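Local atomic coordinates of Rna-directed RNA polymerase (PDB entry 3ZED), a protein that probably catalyses RNA-directed RNA synthesis for a birnavirus, occurring both free and covalently attached to the genomic RNA, and associates with the capsid protein VP3. Residues Leu89-Ser94 with Gly257-Glu262; Trp219-Trp223 with Ala267-Arg272; Ser246-Ile252 with Trp295-Leu301; Ala263-Ala267 with Tyr326-Leu331. All coordinates share one frame. Residues are numbered along the deposited sequence.

Contact 1: residues Leu89-Ser94 with Gly257-Glu262; sequences LKDTVS and GDTTAE
A carboxylate on the first turn of a helix can serve the amide of a passing strand, and Glu262 does so here. Leu89-Asp91 run as an irregular loop into the strand that starts at Thr92, an outer strand of a three-stranded antiparallel sheet. Opposite, Gly257-Thr259 lead into the helix beginning at Thr260, with Thr259 at the N-cap position without a side-chain capping bond. The backbones come closest at Val93 and Glu262, CA to CA 5.8 Å. Glu262, with chi1 m and chi2 p, curls its carboxylate so that OE2 accepts two hydrogen bonds from Ser94: from N at 2.7 Å and 170°, and from OG at 3.1 Å, with Ser94 chi1 in p. Lys90, extended until chi4 turns to p, donates from NZ to the carbonyl O of Asp258 at 2.8 Å. The Asp258 carboxylate is held by the amide of Thr255, a residue of the predicted GTP site. Between these polar ends Ala261 CB meets Leu89 CD2 at 3.8 Å and Val93 CG2 at 4.0 Å. Two side-chain-to-backbone bonds and one between side chains thus fix the strand and its preceding loop to the start of the helix, one carboxylate oxygen taking both Ser94 donors.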
loop_
_atom_site.group_PDB
_atom_site.type_symbol
_atom_site.label_atom_id
_atom_site.label_comp_id
_atom_site.label_asym_id
_atom_site.label_seq_id
_atom_site.Cartn_x
_atom_site.Cartn_y
_atom_site.Cartn_z
ATOM N N LEU B 89 15.162 22.590 11.162
ATOM C CA LEU B 89 15.033 21.641 12.278
ATOM C C LEU B 89 14.918 22.391 13.596
ATOM O O LEU B 89 15.501 23.471 13.719
ATOM C CB LEU B 89 16.264 20.704 12.362
ATOM C CG LEU B 89 16.463 19.615 11.311
ATOM C CD1 LEU B 89 17.902 19.134 11.321
ATOM C CD2 LEU B 89 15.525 18.437 11.530
ATOM N N LYS B 90 14.241 21.803 14.605
ATOM C CA LYS B 90 14.152 22.401 15.941
ATOM C C LYS B 90 15.547 22.442 16.584
ATOM O O LYS B 90 16.384 21.605 16.248
ATOM C CB LYS B 90 13.175 21.610 16.828
ATOM C CG LYS B 90 11.718 21.717 16.408
ATOM C CD LYS B 90 10.823 20.928 17.349
ATOM C CE LYS B 90 9.372 20.900 16.911
ATOM N NZ LYS B 90 9.137 20.032 15.726
ATOM N N ASP B 91 15.800 23.407 17.489
ATOM C CA ASP B 91 17.095 23.546 18.178
ATOM C C ASP B 91 17.288 22.458 19.255
ATOM O O ASP B 91 18.420 22.196 19.668
ATOM C CB ASP B 91 17.238 24.951 18.792
ATOM C CG ASP B 91 16.214 25.266 19.863
ATOM O OD1 ASP B 91 15.002 25.270 19.543
ATOM O OD2 ASP B 91 16.623 25.503 21.023
ATOM N N THR B 92 16.180 21.822 19.691
ATOM C CA THR B 92 16.188 20.742 20.678
ATOM C C THR B 92 15.533 19.490 20.114
ATOM O O THR B 92 14.626 19.580 19.282
ATOM C CB THR B 92 15.504 21.157 21.981
ATOM O OG1 THR B 92 14.173 21.598 21.706
ATOM C CG2 THR B 92 16.284 22.213 22.752
ATOM N N VAL B 93 15.988 18.322 20.594
ATOM C CA VAL B 93 15.490 17.007 20.190
ATOM C C VAL B 93 15.162 16.185 21.464
ATOM O O VAL B 93 15.977 16.132 22.384
ATOM C CB VAL B 93 16.490 16.299 19.212
ATOM C CG1 VAL B 93 17.817 15.918 19.871
ATOM C CG2 VAL B 93 15.860 15.102 18.526
ATOM N N SER B 94 13.951 15.607 21.539
ATOM C CA SER B 94 13.533 14.802 22.691
ATOM C C SER B 94 13.798 13.326 22.392
ATOM O O SER B 94 13.242 12.784 21.446
ATOM C CB SER B 94 12.070 15.062 23.038
ATOM O OG SER B 94 11.235 14.818 21.918
ATOM N N GLY B 257 6.159 15.648 10.819
ATOM C CA GLY B 257 6.702 17.003 10.730
ATOM C C GLY B 257 7.211 17.506 12.073
ATOM O O GLY B 257 8.240 18.182 12.142
ATOM N N ASP B 258 6.506 17.131 13.160
ATOM C CA ASP B 258 6.841 17.477 14.544
ATOM C C ASP B 258 8.104 16.775 15.044
ATOM O O ASP B 258 8.756 17.280 15.975
ATOM C CB ASP B 258 5.680 17.070 15.492
ATOM C CG ASP B 258 4.355 17.817 15.365
ATOM O OD1 ASP B 258 4.358 18.957 14.843
ATOM O OD2 ASP B 258 3.318 17.268 15.813
ATOM N N THR B 259 8.412 15.579 14.484
ATOM C CA THR B 259 9.488 14.701 14.973
ATOM C C THR B 259 10.609 14.360 13.951
ATOM O O THR B 259 11.293 13.341 14.130
ATOM C CB THR B 259 8.848 13.397 15.459
ATOM O OG1 THR B 259 8.096 12.840 14.376
ATOM C CG2 THR B 259 7.944 13.602 16.673
ATOM N N THR B 260 10.827 15.218 12.914
ATOM C CA THR B 260 11.860 15.000 11.885
ATOM C C THR B 260 13.244 14.712 12.505
ATOM O O THR B 260 13.843 13.691 12.163
ATOM C CB THR B 260 11.927 16.186 10.925
ATOM O OG1 THR B 260 10.621 16.382 10.380
ATOM C CG2 THR B 260 12.940 15.975 9.802
ATOM N N ALA B 261 13.738 15.599 13.402
ATOM C CA ALA B 261 15.046 15.458 14.048
ATOM C C ALA B 261 15.117 14.161 14.872
ATOM O O ALA B 261 16.077 13.398 14.730
ATOM C CB ALA B 261 15.344 16.664 14.923
ATOM N N GLU B 262 14.067 13.906 15.685
ATOM C CA GLU B 262 13.892 12.740 16.541
ATOM C C GLU B 262 14.027 11.451 15.726
ATOM O O GLU B 262 14.818 10.577 16.091
ATOM C CB GLU B 262 12.520 12.810 17.231
ATOM C CG GLU B 262 12.466 13.710 18.463
ATOM C CD GLU B 262 12.194 15.198 18.308
ATOM O OE1 GLU B 262 11.727 15.626 17.230
ATOM O OE2 GLU B 262 12.428 15.939 19.290
#

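Contact 2: residues Trp219-Trp223 with Ala267-Arg272; sequences WAPSW and ADSFIR
Small side chains let a loop lie close against a helix, and here Ala220 and Asp268 bring their CA atoms to 4.8 Å. Trp219 and Ala220 are extended and pass into a 3-10 turn at Pro221-Trp223, where Trp223 N bonds to Ala220 O at 3.1 Å; Ala267-Arg272 are regular alpha helix. The main bump is the Pro221 ring. Its CG rests on Ala267 CB at 3.7 Å and its CD on Ile271 CG2 at 3.9 Å, so the ring lodges against two side chains one helical turn apart. Ile271, chi1 t and chi2 p, also brings CG2 to 4.0 Å from Ala220 CA. Beside this apolar patch Asp268 (chi1 m) reaches over the turn: its OD1 lies 3.3 Å from Pro221 CD and accepts Ser222 N at 3.0 Å and 169°, while its OD2 takes a very short 2.4 Å bond from Ser222 OG, chi1 p. The carboxylate therefore grips both donors of one serine. Apolar side chains of the VP3 capsid chain pack on Trp219, Ala220, Trp223 and Ile271. The arrangement is a helix-borne aspartate clasping the start of a 3-10 turn, within the palm-family region of this polymerase and beside its VP3-binding surface.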
loop_
_atom_site.group_PDB
_atom_site.type_symbol
_atom_site.label_atom_id
_atom_site.label_comp_id
_atom_site.label_asym_id
_atom_site.label_seq_id
_atom_site.Cartn_x
_atom_site.Cartn_y
_atom_site.Cartn_z
ATOM N N TRP B 219 24.748 3.946 4.561
ATOM C CA TRP B 219 24.863 5.006 5.549
ATOM C C TRP B 219 23.674 5.175 6.467
ATOM O O TRP B 219 22.585 4.637 6.221
ATOM C CB TRP B 219 25.093 6.335 4.807
ATOM C CG TRP B 219 26.396 6.366 4.057
ATOM C CD1 TRP B 219 27.641 6.581 4.579
ATOM C CD2 TRP B 219 26.586 6.067 2.669
ATOM N NE1 TRP B 219 28.592 6.492 3.587
ATOM C CE2 TRP B 219 27.974 6.160 2.408
ATOM C CE3 TRP B 219 25.714 5.725 1.618
ATOM C CZ2 TRP B 219 28.507 5.969 1.128
ATOM C CZ3 TRP B 219 26.246 5.518 0.356
ATOM C CH2 TRP B 219 27.623 5.640 0.120
ATOM N N ALA B 220 23.899 5.969 7.533
ATOM C CA ALA B 220 22.866 6.391 8.474
ATOM C C ALA B 220 21.910 7.345 7.724
ATOM O O ALA B 220 22.389 8.123 6.891
ATOM C CB ALA B 220 23.507 7.090 9.669
ATOM N N PRO B 221 20.586 7.306 7.967
ATOM C CA PRO B 221 19.667 8.170 7.201
ATOM C C PRO B 221 20.016 9.661 7.136
ATOM O O PRO B 221 19.874 10.229 6.052
ATOM C CB PRO B 221 18.329 7.973 7.913
ATOM C CG PRO B 221 18.418 6.602 8.445
ATOM C CD PRO B 221 19.842 6.419 8.878
ATOM N N SER B 222 20.456 10.294 8.258
ATOM C CA SER B 222 20.786 11.728 8.300
ATOM C C SER B 222 21.907 12.115 7.323
ATOM O O SER B 222 21.981 13.278 6.916
ATOM C CB SER B 222 21.185 12.155 9.707
ATOM O OG SER B 222 22.400 11.546 10.120
ATOM N N TRP B 223 22.782 11.151 6.959
ATOM C CA TRP B 223 23.897 11.383 6.044
ATOM C C TRP B 223 23.416 11.519 4.575
ATOM O O TRP B 223 24.212 11.852 3.699
ATOM C CB TRP B 223 24.936 10.264 6.182
ATOM C CG TRP B 223 25.770 10.351 7.423
ATOM C CD1 TRP B 223 25.326 10.421 8.711
ATOM C CD2 TRP B 223 27.202 10.304 7.493
ATOM N NE1 TRP B 223 26.396 10.442 9.581
ATOM C CE2 TRP B 223 27.558 10.335 8.862
ATOM C CE3 TRP B 223 28.222 10.202 6.531
ATOM C CZ2 TRP B 223 28.898 10.321 9.291
ATOM C CZ3 TRP B 223 29.548 10.187 6.954
ATOM C CH2 TRP B 223 29.876 10.245 8.318
ATOM N N ALA B 267 16.619 6.612 13.937
ATOM C CA ALA B 267 16.939 5.763 12.779
ATOM C C ALA B 267 18.455 5.624 12.625
ATOM O O ALA B 267 18.919 4.505 12.424
ATOM C CB ALA B 267 16.317 6.308 11.505
ATOM N N ASP B 268 19.226 6.728 12.810
ATOM C CA ASP B 268 20.691 6.717 12.772
ATOM C C ASP B 268 21.270 5.770 13.812
ATOM O O ASP B 268 22.104 4.925 13.488
ATOM C CB ASP B 268 21.267 8.122 13.052
ATOM C CG ASP B 268 21.334 9.105 11.903
ATOM O OD1 ASP B 268 20.560 8.943 10.928
ATOM O OD2 ASP B 268 22.110 10.077 12.008
ATOM N N SER B 269 20.836 5.937 15.074
ATOM C CA SER B 269 21.328 5.164 16.214
ATOM C C SER B 269 20.998 3.686 16.071
ATOM O O SER B 269 21.847 2.863 16.388
ATOM C CB SER B 269 20.759 5.706 17.522
ATOM O OG SER B 269 21.089 7.073 17.710
ATOM N N PHE B 270 19.796 3.352 15.563
ATOM C CA PHE B 270 19.402 1.959 15.404
ATOM C C PHE B 270 20.270 1.234 14.369
ATOM O O PHE B 270 20.780 0.165 14.685
ATOM C CB PHE B 270 17.905 1.824 15.036
ATOM C CG PHE B 270 17.448 0.389 14.920
ATOM C CD1 PHE B 270 17.415 -0.443 16.039
ATOM C CD2 PHE B 270 17.075 -0.141 13.687
ATOM C CE1 PHE B 270 16.993 -1.775 15.931
ATOM C CE2 PHE B 270 16.651 -1.477 13.575
ATOM C CZ PHE B 270 16.614 -2.283 14.697
ATOM N N ILE B 271 20.427 1.798 13.153
ATOM C CA ILE B 271 21.207 1.181 12.070
ATOM C C ILE B 271 22.721 1.121 12.447
ATOM O O ILE B 271 23.371 0.116 12.140
ATOM C CB ILE B 271 20.937 1.849 10.668
ATOM C CG1 ILE B 271 21.455 0.988 9.483
ATOM C CG2 ILE B 271 21.437 3.294 10.560
ATOM C CD1 ILE B 271 20.685 -0.301 9.234
ATOM N N ARG B 272 23.249 2.157 13.152
ATOM C CA ARG B 272 24.652 2.223 13.588
ATOM C C ARG B 272 24.933 1.196 14.687
ATOM O O ARG B 272 25.944 0.494 14.615
ATOM C CB ARG B 272 24.994 3.645 14.059
ATOM C CG ARG B 272 26.328 3.809 14.822
ATOM C CD ARG B 272 26.764 5.260 14.959
ATOM N NE ARG B 272 25.663 6.131 15.375
ATOM C CZ ARG B 272 25.170 7.117 14.636
ATOM N NH1 ARG B 272 25.702 7.398 13.450
ATOM N NH2 ARG B 272 24.156 7.847 15.084
#

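Contact 3: residues Ser246-Ile252 with Trp295-Leu301; sequences SAGLPYI and WYLSCGL
Irregular backbone can be as exactly placed as a helix. Ser246-Ile252 form a loop in which Gly248 has a positive phi (74°, psi -169°), which favours glycine, and a cis peptide joins Leu249 to Pro250; Tyr251 N bonds back to Gly248 O at 2.9 Å, closing a type VI (cis-proline) beta turn, close to VIa. Trp295-Ser298 make a 3-10 turn, with Ser298 N on Trp295 O at 3.0 Å, before the strand opens at Cys299. CA pairs Gly248-Leu301 and Leu249-Tyr296 each lie 6.1 Å apart. A water bridges the backbones: it accepts from Leu249 N at 2.9 Å, donates to Cys299 O at 2.9 Å and takes a weak bond from Leu301 N at 3.3 Å. Leu249 (m, t) is the central plug: CD1 lies 3.7 Å from Cys299 CB and 4.1 Å from Tyr296 CB, and CD2 lies 3.8 Å from Leu301 CD2. Leu301, also m, t, extends CD2 to Ile252 CG1 at 3.9 Å and CD1 to Gly248 CA at 3.8 Å. Pro250 CG meets Tyr296 CE1 at 3.6 Å. Gly248-Ile252 belong to the predicted GTP-binding site, seated here by apolar side chains and the one bridging water. Leu458 of strand 456-459 packs on Leu249, Ile252 and Leu301, strand 65-72 supports Pro250 through Ile65 and Met68, and Leu266 of helix 260-278 touches Pro250, Tyr251 and Tyr296.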
loop_
_atom_site.group_PDB
_atom_site.type_symbol
_atom_site.label_atom_id
_atom_site.label_comp_id
_atom_site.label_asym_id
_atom_site.label_seq_id
_atom_site.Cartn_x
_atom_site.Cartn_y
_atom_site.Cartn_z
ATOM N N SER B 246 1.034 10.345 11.406
ATOM C CA SER B 246 1.462 10.001 12.755
ATOM C C SER B 246 2.950 9.640 12.825
ATOM O O SER B 246 3.463 8.914 11.973
ATOM C CB SER B 246 0.622 8.836 13.285
ATOM O OG SER B 246 1.005 8.478 14.606
ATOM N N ALA B 247 3.636 10.144 13.864
ATOM C CA ALA B 247 5.030 9.818 14.135
ATOM C C ALA B 247 5.161 8.371 14.622
ATOM O O ALA B 247 6.196 7.737 14.414
ATOM C CB ALA B 247 5.591 10.768 15.182
ATOM N N GLY B 248 4.121 7.881 15.285
ATOM C CA GLY B 248 4.107 6.558 15.900
ATOM C C GLY B 248 4.972 6.566 17.150
ATOM O O GLY B 248 5.396 7.637 17.612
ATOM N N LEU B 249 5.254 5.370 17.698
ATOM C CA LEU B 249 6.103 5.236 18.882
ATOM C C LEU B 249 7.530 5.725 18.585
ATOM O O LEU B 249 8.000 5.556 17.458
ATOM C CB LEU B 249 6.147 3.788 19.404
ATOM C CG LEU B 249 4.858 3.180 19.949
ATOM C CD1 LEU B 249 5.128 1.810 20.540
ATOM C CD2 LEU B 249 4.244 4.038 21.028
ATOM N N PRO B 250 8.210 6.390 19.543
ATOM C CA PRO B 250 7.791 6.682 20.924
ATOM C C PRO B 250 7.198 8.093 21.082
ATOM O O PRO B 250 7.294 8.675 22.172
ATOM C CB PRO B 250 9.102 6.511 21.700
ATOM C CG PRO B 250 10.201 6.889 20.707
ATOM C CD PRO B 250 9.602 6.828 19.313
ATOM N N TYR B 251 6.565 8.634 20.015
ATOM C CA TYR B 251 6.008 9.989 20.062
ATOM C C TYR B 251 4.501 10.022 19.804
ATOM O O TYR B 251 4.064 10.549 18.778
ATOM C CB TYR B 251 6.755 10.935 19.091
ATOM C CG TYR B 251 8.255 10.912 19.296
ATOM C CD1 TYR B 251 8.834 11.485 20.426
ATOM C CD2 TYR B 251 9.091 10.273 18.387
ATOM C CE1 TYR B 251 10.208 11.419 20.648
ATOM C CE2 TYR B 251 10.466 10.197 18.600
ATOM C CZ TYR B 251 11.017 10.762 19.739
ATOM O OH TYR B 251 12.371 10.703 19.944
ATOM N N ILE B 252 3.704 9.543 20.776
ATOM C CA ILE B 252 2.240 9.563 20.661
ATOM C C ILE B 252 1.742 11.026 20.737
ATOM O O ILE B 252 2.193 11.807 21.585
ATOM C CB ILE B 252 1.557 8.644 21.718
ATOM C CG1 ILE B 252 1.817 7.145 21.393
ATOM C CG2 ILE B 252 0.042 8.923 21.831
ATOM C CD1 ILE B 252 1.752 6.221 22.593
ATOM N N TRP B 295 12.885 -1.911 21.011
ATOM C CA TRP B 295 11.701 -2.776 20.850
ATOM C C TRP B 295 10.520 -2.013 20.225
ATOM O O TRP B 295 9.792 -2.580 19.411
ATOM C CB TRP B 295 11.262 -3.402 22.204
ATOM C CG TRP B 295 10.674 -2.414 23.186
ATOM C CD1 TRP B 295 11.342 -1.732 24.163
ATOM C CD2 TRP B 295 9.310 -1.948 23.232
ATOM N NE1 TRP B 295 10.479 -0.881 24.825
ATOM C CE2 TRP B 295 9.237 -0.959 24.240
ATOM C CE3 TRP B 295 8.145 -2.250 22.495
ATOM C CZ2 TRP B 295 8.040 -0.299 24.558
ATOM C CZ3 TRP B 295 6.974 -1.573 22.789
ATOM C CH2 TRP B 295 6.920 -0.635 23.833
ATOM N N TYR B 296 10.334 -0.724 20.623
ATOM C CA TYR B 296 9.220 0.136 20.236
ATOM C C TYR B 296 9.214 0.444 18.742
ATOM O O TYR B 296 8.169 0.827 18.208
ATOM C CB TYR B 296 9.203 1.415 21.087
ATOM C CG TYR B 296 10.512 2.170 21.115
ATOM C CD1 TYR B 296 10.802 3.136 20.156
ATOM C CD2 TYR B 296 11.446 1.943 22.118
ATOM C CE1 TYR B 296 12.012 3.819 20.164
ATOM C CE2 TYR B 296 12.654 2.632 22.149
ATOM C CZ TYR B 296 12.932 3.578 21.175
ATOM O OH TYR B 296 14.117 4.274 21.204
ATOM N N LEU B 297 10.350 0.218 18.054
ATOM C CA LEU B 297 10.448 0.398 16.609
ATOM C C LEU B 297 9.730 -0.740 15.861
ATOM O O LEU B 297 9.580 -0.665 14.639
ATOM C CB LEU B 297 11.914 0.512 16.158
ATOM C CG LEU B 297 12.699 1.769 16.581
ATOM C CD1 LEU B 297 14.036 1.827 15.873
ATOM C CD2 LEU B 297 11.923 3.053 16.305
ATOM N N SER B 298 9.245 -1.763 16.595
ATOM C CA SER B 298 8.499 -2.882 16.011
ATOM C C SER B 298 7.028 -2.904 16.470
ATOM O O SER B 298 6.339 -3.900 16.240
ATOM C CB SER B 298 9.159 -4.205 16.376
ATOM O OG SER B 298 8.859 -4.551 17.720
ATOM N N CYS B 299 6.566 -1.834 17.145
ATOM C CA CYS B 299 5.216 -1.764 17.693
ATOM C C CYS B 299 4.449 -0.630 17.039
ATOM O O CYS B 299 4.817 0.539 17.182
ATOM C CB CYS B 299 5.264 -1.618 19.213
ATOM S SG CYS B 299 3.660 -1.819 20.044
ATOM N N GLY B 300 3.421 -0.990 16.274
ATOM C CA GLY B 300 2.611 -0.018 15.551
ATOM C C GLY B 300 1.403 0.453 16.326
ATOM O O GLY B 300 0.787 -0.333 17.050
ATOM N N LEU B 301 1.054 1.739 16.199
ATOM C CA LEU B 301 -0.168 2.264 16.821
ATOM C C LEU B 301 -1.361 1.692 16.054
ATOM O O LEU B 301 -1.362 1.762 14.823
ATOM C CB LEU B 301 -0.218 3.809 16.811
ATOM C CG LEU B 301 0.909 4.572 17.495
ATOM C CD1 LEU B 301 0.672 6.070 17.368
ATOM C CD2 LEU B 301 1.070 4.154 18.970
HETATM O O HOH W 1 4.041 3.167 16.262
#

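Contact 4: residues Ala263-Ala267 with Tyr326-Leu331; sequences ALVLA and YPTHLL
Helices that cross steeply can still pack closely where their facing residues are small or compact. Ala263-Ala267 and Tyr326-Leu331 are both regular alpha helix, their short axes crossing at -70° with a closest approach of 8.6 Å; the nearest CA atoms, 4.6 Å apart, belong to Ala267 and Pro327. Within the segments, Ala267 N bonds to Ala263 O at 2.7 Å and Leu330 N to Tyr326 O at 3.0 Å. The aromatic interaction is a CH-pi contact: Ala263 CB sits over one face of the Tyr326 ring, 3.5 Å from its centroid and 22° off the normal, and 3.3 Å from its atom CD2. Tyr326 chi1 is t with chi2 near 2°, which sets the ring for this approach. The other side-chain contacts are apolar. Pro327, in the first turn of its helix, presses its ring onto the crossing point, CG against Leu266 CB at 3.6 Å and CB against Ala267 CB at 3.9 Å. Ala267 CB also meets Leu331 CG at 4.1 Å and Leu330 CD2 at 4.3 Å, while Leu264 and Leu330 join through their CD2 atoms at 4.1 Å. This is a helix-helix crossing within the palm-family region, with Leu266 also touching Tyr251 of the predicted GTP site. Beyond the crossing, Leu331 reaches Trp440 and Phe443 of helix 438-452. Val265 of helix 260-278 packs on Val93 and Val95, and Leu266 on Pro96, so this helix lies between strand 92-98 and helix 326-340.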
loop_
_atom_site.group_PDB
_atom_site.type_symbol
_atom_site.label_atom_id
_atom_site.label_comp_id
_atom_site.label_asym_id
_atom_site.label_seq_id
_atom_site.Cartn_x
_atom_site.Cartn_y
_atom_site.Cartn_z
ATOM N N ALA B 263 13.322 11.382 14.580
ATOM C CA ALA B 263 13.329 10.240 13.656
ATOM C C ALA B 263 14.733 9.957 13.134
ATOM O O ALA B 263 15.169 8.818 13.197
ATOM C CB ALA B 263 12.392 10.503 12.502
ATOM N N LEU B 264 15.452 10.993 12.666
ATOM C CA LEU B 264 16.822 10.891 12.165
ATOM C C LEU B 264 17.745 10.376 13.252
ATOM O O LEU B 264 18.473 9.424 13.002
ATOM C CB LEU B 264 17.336 12.246 11.626
ATOM C CG LEU B 264 16.639 12.807 10.388
ATOM C CD1 LEU B 264 17.075 14.237 10.123
ATOM C CD2 LEU B 264 16.875 11.932 9.166
ATOM N N VAL B 265 17.665 10.946 14.475
ATOM C CA VAL B 265 18.476 10.533 15.617
ATOM C C VAL B 265 18.219 9.040 15.911
ATOM O O VAL B 265 19.179 8.274 16.002
ATOM C CB VAL B 265 18.248 11.441 16.875
ATOM C CG1 VAL B 265 18.888 10.844 18.130
ATOM C CG2 VAL B 265 18.767 12.855 16.645
ATOM N N LEU B 266 16.941 8.632 16.019
ATOM C CA LEU B 266 16.572 7.251 16.338
ATOM C C LEU B 266 16.931 6.269 15.219
ATOM O O LEU B 266 17.494 5.213 15.525
ATOM C CB LEU B 266 15.077 7.147 16.682
ATOM C CG LEU B 266 14.625 7.775 18.011
ATOM C CD1 LEU B 266 13.152 7.543 18.229
ATOM C CD2 LEU B 266 15.444 7.232 19.229
ATOM N N ALA B 267 16.619 6.612 13.937
ATOM C CA ALA B 267 16.939 5.763 12.779
ATOM C C ALA B 267 18.455 5.624 12.625
ATOM O O ALA B 267 18.919 4.505 12.424
ATOM C CB ALA B 267 16.317 6.308 11.505
ATOM N N TYR B 326 8.011 6.231 12.919
ATOM C CA TYR B 326 8.703 7.042 11.917
ATOM C C TYR B 326 10.128 6.487 11.594
ATOM O O TYR B 326 10.392 6.300 10.404
ATOM C CB TYR B 326 8.754 8.524 12.365
ATOM C CG TYR B 326 9.208 9.547 11.337
ATOM C CD1 TYR B 326 9.517 9.171 10.030
ATOM C CD2 TYR B 326 9.239 10.904 11.645
ATOM C CE1 TYR B 326 9.907 10.112 9.079
ATOM C CE2 TYR B 326 9.626 11.854 10.701
ATOM C CZ TYR B 326 9.968 11.452 9.423
ATOM O OH TYR B 326 10.401 12.385 8.513
ATOM N N PRO B 327 11.023 6.164 12.564
ATOM C CA PRO B 327 12.369 5.664 12.187
ATOM C C PRO B 327 12.334 4.352 11.393
ATOM O O PRO B 327 13.088 4.224 10.432
ATOM C CB PRO B 327 13.071 5.481 13.542
ATOM C CG PRO B 327 12.342 6.376 14.469
ATOM C CD PRO B 327 10.916 6.301 14.033
ATOM N N THR B 328 11.433 3.404 11.765
ATOM C CA THR B 328 11.276 2.103 11.079
ATOM C C THR B 328 10.819 2.328 9.628
ATOM O O THR B 328 11.413 1.742 8.719
ATOM C CB THR B 328 10.318 1.196 11.861
ATOM O OG1 THR B 328 10.880 1.003 13.147
ATOM C CG2 THR B 328 10.115 -0.161 11.208
ATOM N N HIS B 329 9.793 3.191 9.425
ATOM C CA HIS B 329 9.251 3.543 8.107
ATOM C C HIS B 329 10.351 4.139 7.206
ATOM O O HIS B 329 10.439 3.772 6.037
ATOM C CB HIS B 329 8.074 4.527 8.243
ATOM C CG HIS B 329 7.526 4.946 6.919
ATOM N ND1 HIS B 329 6.784 4.068 6.140
ATOM C CD2 HIS B 329 7.680 6.108 6.243
ATOM C CE1 HIS B 329 6.498 4.726 5.031
ATOM N NE2 HIS B 329 7.000 5.959 5.051
ATOM N N LEU B 330 11.197 5.023 7.764
ATOM C CA LEU B 330 12.286 5.699 7.062
ATOM C C LEU B 330 13.342 4.685 6.567
ATOM O O LEU B 330 13.717 4.717 5.398
ATOM C CB LEU B 330 12.908 6.742 8.018
ATOM C CG LEU B 330 13.858 7.818 7.457
ATOM C CD1 LEU B 330 13.198 8.644 6.313
ATOM C CD2 LEU B 330 14.334 8.733 8.577
ATOM N N LEU B 331 13.773 3.756 7.442
ATOM C CA LEU B 331 14.772 2.719 7.118
ATOM C C LEU B 331 14.251 1.727 6.055
ATOM O O LEU B 331 14.988 1.394 5.130
ATOM C CB LEU B 331 15.207 1.965 8.384
ATOM C CG LEU B 331 15.984 2.763 9.439
ATOM C CD1 LEU B 331 16.050 1.989 10.764
ATOM C CD2 LEU B 331 17.389 3.127 8.958
#

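How the contacts relate
From the N terminus, Leu89-Ser94 meet Gly257-Glu262, 163 residues further on, in contact 1. Within that span the first segments of contacts 2 and 3 open, so both cross contact 1; they close after 44 and 43 residues and cross each other. Contact 4 opens at Ala263, directly after contact 1 ends, and crosses contacts 2 and 3. Tyr251 OH to Ser94 O, 2.7 Å, links contact 3 to contact 1, and Ala247 O to Tyr326 N, 2.8 Å, links it to contact 4. Contacts 1, 4 and 2 successively use helix 260-278, the last two sharing Ala267. The set ties strand 92-98, the 219-223 turn, the 246-252 loop, strand 299-310 and helix 326-340 around that helix.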